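Side-chain contact in extracellular solute-binding protein, family 1 (Bifidobacterium longum subsp. infantis ATCC 15697, PDB 3OMB), which probably binds a carbohydrate outside the cell and delivers it to an ABC transporter for uptake, and carries a bound magnesium ion: residues Tyr150-Gly155 with Leu372-Lys377. Sequence-based numbering, arbitrary orientation.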
ATOM      1  N   TYR A 150      -0.423  -8.898 -19.476  1.00 26.01           N
ATOM      2  CA  TYR A 150       0.989  -9.207 -19.376  1.00 25.08           C
ATOM      3  C   TYR A 150       1.396  -9.509 -17.942  1.00 24.53           C
ATOM      4  O   TYR A 150       2.377 -10.210 -17.709  1.00 24.39           O
ATOM      5  CB  TYR A 150       1.816  -8.059 -19.937  1.00 25.32           C
ATOM      6  CG  TYR A 150       1.846  -8.043 -21.448  1.00 26.29           C
ATOM      7  CD1 TYR A 150       2.226  -9.184 -22.167  1.00 26.20           C
ATOM      8  CD2 TYR A 150       1.519  -6.888 -22.161  1.00 26.85           C
ATOM      9  CE1 TYR A 150       2.276  -9.180 -23.538  1.00 27.87           C
ATOM     10  CE2 TYR A 150       1.573  -6.872 -23.553  1.00 26.89           C
ATOM     11  CZ  TYR A 150       1.946  -8.024 -24.224  1.00 27.22           C
ATOM     12  OH  TYR A 150       1.984  -8.045 -25.589  1.00 28.32           O
ATOM     13  N   ALA A 151       0.627  -8.997 -16.987  1.00 23.42           N
ATOM     14  CA  ALA A 151       0.973  -9.128 -15.584  1.00 22.68           C
ATOM     15  C   ALA A 151      -0.307  -9.251 -14.799  1.00 21.76           C
ATOM     16  O   ALA A 151      -1.077  -8.316 -14.735  1.00 21.18           O
ATOM     17  CB  ALA A 151       1.786  -7.890 -15.096  1.00 22.16           C
ATOM     18  N   ILE A 152      -0.518 -10.410 -14.194  1.00 21.28           N
ATOM     19  CA  ILE A 152      -1.746 -10.657 -13.436  1.00 20.68           C
ATOM     20  C   ILE A 152      -1.591 -10.155 -12.009  1.00 20.08           C
ATOM     21  O   ILE A 152      -0.538 -10.347 -11.374  1.00 19.83           O
ATOM     22  CB  ILE A 152      -2.120 -12.147 -13.476  1.00 20.98           C
ATOM     23  CG1 ILE A 152      -2.034 -12.624 -14.942  1.00 22.15           C
ATOM     24  CG2 ILE A 152      -3.507 -12.387 -12.857  1.00 20.54           C
ATOM     25  CD1 ILE A 152      -2.695 -13.959 -15.264  1.00 25.85           C
ATOM     26  N   ALA A 153      -2.644  -9.511 -11.518  1.00 19.09           N
ATOM     27  CA  ALA A 153      -2.683  -9.018 -10.152  1.00 18.71           C
ATOM     28  C   ALA A 153      -2.813 -10.167  -9.154  1.00 18.67           C
ATOM     29  O   ALA A 153      -3.030 -11.329  -9.519  1.00 17.99           O
ATOM     30  CB  ALA A 153      -3.857  -8.019  -9.978  1.00 18.03           C
ATOM     31  N   ASP A 154      -2.682  -9.827  -7.883  1.00 19.53           N
ATOM     32  CA  ASP A 154      -2.927 -10.793  -6.809  1.00 20.12           C
ATOM     33  C   ASP A 154      -3.818 -10.168  -5.730  1.00 19.63           C
ATOM     34  O   ASP A 154      -4.017  -8.957  -5.696  1.00 19.65           O
ATOM     35  CB  ASP A 154      -1.599 -11.266  -6.238  1.00 20.32           C
ATOM     36  CG  ASP A 154      -0.630 -10.129  -6.028  1.00 23.36           C
ATOM     37  OD1 ASP A 154      -0.843  -9.348  -5.064  1.00 27.94           O
ATOM     38  OD2 ASP A 154       0.334 -10.005  -6.828  1.00 23.51           O
ATOM     39  N   GLY A 155      -4.366 -10.997  -4.861  1.00 19.64           N
ATOM     40  CA  GLY A 155      -5.235 -10.508  -3.788  1.00 18.98           C
ATOM     41  C   GLY A 155      -4.994 -11.242  -2.487  1.00 18.66           C
ATOM     42  O   GLY A 155      -4.750 -12.432  -2.490  1.00 18.83           O
ATOM     43  N   LEU A 372      -2.042 -23.151 -10.808  1.00 21.91           N
ATOM     44  CA  LEU A 372      -2.016 -23.740  -9.474  1.00 22.17           C
ATOM     45  C   LEU A 372      -1.730 -22.693  -8.387  1.00 21.40           C
ATOM     46  O   LEU A 372      -2.252 -22.813  -7.279  1.00 21.02           O
ATOM     47  CB  LEU A 372      -1.018 -24.908  -9.389  1.00 22.31           C
ATOM     48  CG  LEU A 372      -1.432 -26.259  -9.996  1.00 24.51           C
ATOM     49  CD1 LEU A 372      -0.233 -27.179 -10.160  1.00 25.97           C
ATOM     50  CD2 LEU A 372      -2.506 -26.960  -9.177  1.00 25.99           C
ATOM     51  N   LEU A 373      -0.917 -21.685  -8.714  1.00 21.31           N
ATOM     52  CA  LEU A 373      -0.603 -20.583  -7.780  1.00 20.54           C
ATOM     53  C   LEU A 373      -1.845 -19.788  -7.413  1.00 20.02           C
ATOM     54  O   LEU A 373      -1.965 -19.301  -6.290  1.00 20.34           O
ATOM     55  CB  LEU A 373       0.483 -19.653  -8.337  1.00 20.53           C
ATOM     56  CG  LEU A 373       1.905 -20.226  -8.289  1.00 20.35           C
ATOM     57  CD1 LEU A 373       2.778 -19.430  -9.212  1.00 20.19           C
ATOM     58  CD2 LEU A 373       2.458 -20.228  -6.845  1.00 18.76           C
ATOM     59  N   TYR A 374      -2.795 -19.722  -8.339  1.00 19.48           N
ATOM     60  CA  TYR A 374      -4.070 -19.041  -8.107  1.00 18.77           C
ATOM     61  C   TYR A 374      -5.188 -19.923  -7.511  1.00 18.91           C
ATOM     62  O   TYR A 374      -6.301 -19.441  -7.259  1.00 18.87           O
ATOM     63  CB  TYR A 374      -4.527 -18.288  -9.368  1.00 18.48           C
ATOM     64  CG  TYR A 374      -3.740 -16.999  -9.582  1.00 18.83           C
ATOM     65  CD1 TYR A 374      -2.405 -17.031 -10.020  1.00 17.67           C
ATOM     66  CD2 TYR A 374      -4.316 -15.750  -9.321  1.00 19.40           C
ATOM     67  CE1 TYR A 374      -1.679 -15.849 -10.207  1.00 19.80           C
ATOM     68  CE2 TYR A 374      -3.584 -14.554  -9.498  1.00 18.59           C
ATOM     69  CZ  TYR A 374      -2.275 -14.613  -9.941  1.00 20.09           C
ATOM     70  OH  TYR A 374      -1.559 -13.444 -10.128  1.00 21.55           O
ATOM     71  N   SER A 375      -4.905 -21.185  -7.244  1.00 19.13           N
ATOM     72  CA  SER A 375      -5.866 -21.997  -6.490  1.00 20.61           C
ATOM     73  C   SER A 375      -5.836 -21.642  -5.006  1.00 20.97           C
ATOM     74  O   SER A 375      -4.835 -21.134  -4.493  1.00 21.30           O
ATOM     75  CB  SER A 375      -5.587 -23.498  -6.650  1.00 20.79           C
ATOM     76  OG  SER A 375      -4.438 -23.844  -5.915  1.00 21.61           O
ATOM     77  N   GLU A 376      -6.938 -21.921  -4.321  1.00 21.73           N
ATOM     78  CA  GLU A 376      -7.083 -21.580  -2.927  1.00 22.61           C
ATOM     79  C   GLU A 376      -5.997 -22.280  -2.094  1.00 22.83           C
ATOM     80  O   GLU A 376      -5.369 -21.657  -1.213  1.00 22.58           O
ATOM     81  CB  GLU A 376      -8.482 -21.978  -2.437  1.00 22.93           C
ATOM     82  CG  GLU A 376      -8.741 -21.571  -0.994  1.00 26.01           C
ATOM     83  CD  GLU A 376     -10.163 -21.855  -0.539  1.00 29.88           C
ATOM     84  OE1 GLU A 376     -11.076 -21.921  -1.395  1.00 32.50           O
ATOM     85  OE2 GLU A 376     -10.367 -22.010   0.682  1.00 32.31           O
ATOM     86  N   LYS A 377      -5.767 -23.554  -2.392  1.00 22.50           N
ATOM     87  CA  LYS A 377      -4.777 -24.327  -1.678  1.00 23.67           C
ATOM     88  C   LYS A 377      -3.417 -23.654  -1.677  1.00 23.03           C
ATOM     89  O   LYS A 377      -2.777 -23.530  -0.632  1.00 23.31           O
ATOM     90  CB  LYS A 377      -4.684 -25.746  -2.256  1.00 25.17           C
ATOM     91  CG  LYS A 377      -3.482 -26.534  -1.752  1.00 28.72           C
ATOM     92  CD  LYS A 377      -3.780 -28.020  -1.662  1.00 33.69           C
ATOM     93  CE  LYS A 377      -3.335 -28.728  -2.905  1.00 36.96           C
ATOM     94  NZ  LYS A 377      -3.753 -30.164  -2.869  1.00 41.15           N
TER
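Tyr-374 reaches from the short link between helices 363-373 and 376-384 to strand 152-155 and gives its phenolic hydrogen to the backbone carbonyl of Ala-153, with OH 2.6 Å from O. The acceptor lies at the ring edge, in the ring plane, yet the hydroxyl stands above the carbonyl plane, 44° out of it, away from the lone-pair directions. With CG anti to its own carbonyl carbon (chi1 -76°), the ring extends toward the strand. Ile-152 supplies the apolar half of the contact: its CG2, set anti to the backbone N, comes obliquely to the phenol end, 3.9 Å from Tyr-374 CZ, while its CB lies 3.6 Å from Tyr-374 OH. This buried end is the tight part; Val-128 and Asn-127 of helix 126-134, Leu-354 and Val-423 also pack on the Tyr-374 side chain, and Val-128 touches Ile-152 as well. A phenylalanine in place of Tyr-374 would probably keep much of the ring packing but leave the buried Ala-153 carbonyl without this donor. The link itself is looser against the strand, the nearest CA atoms, of Asp-154 and Tyr-374, being 8.4 Å apart. Toward solvent, Ser-375 of the same link is partly exposed and sits at the N-cap of helix 376-384, its OG weakly bonded to Tyr-378 N and more firmly, at 2.8 Å, to Leu-372 O; Lys-377 in that helix is exposed. One side chain thus ties a helix-helix junction to a strand that pairs with 349-350, within the alpha/beta lobe built on sheet 71-78, 41-48, 98-100 and 352-356, an architecture typical of type 2 periplasmic-binding-protein folds.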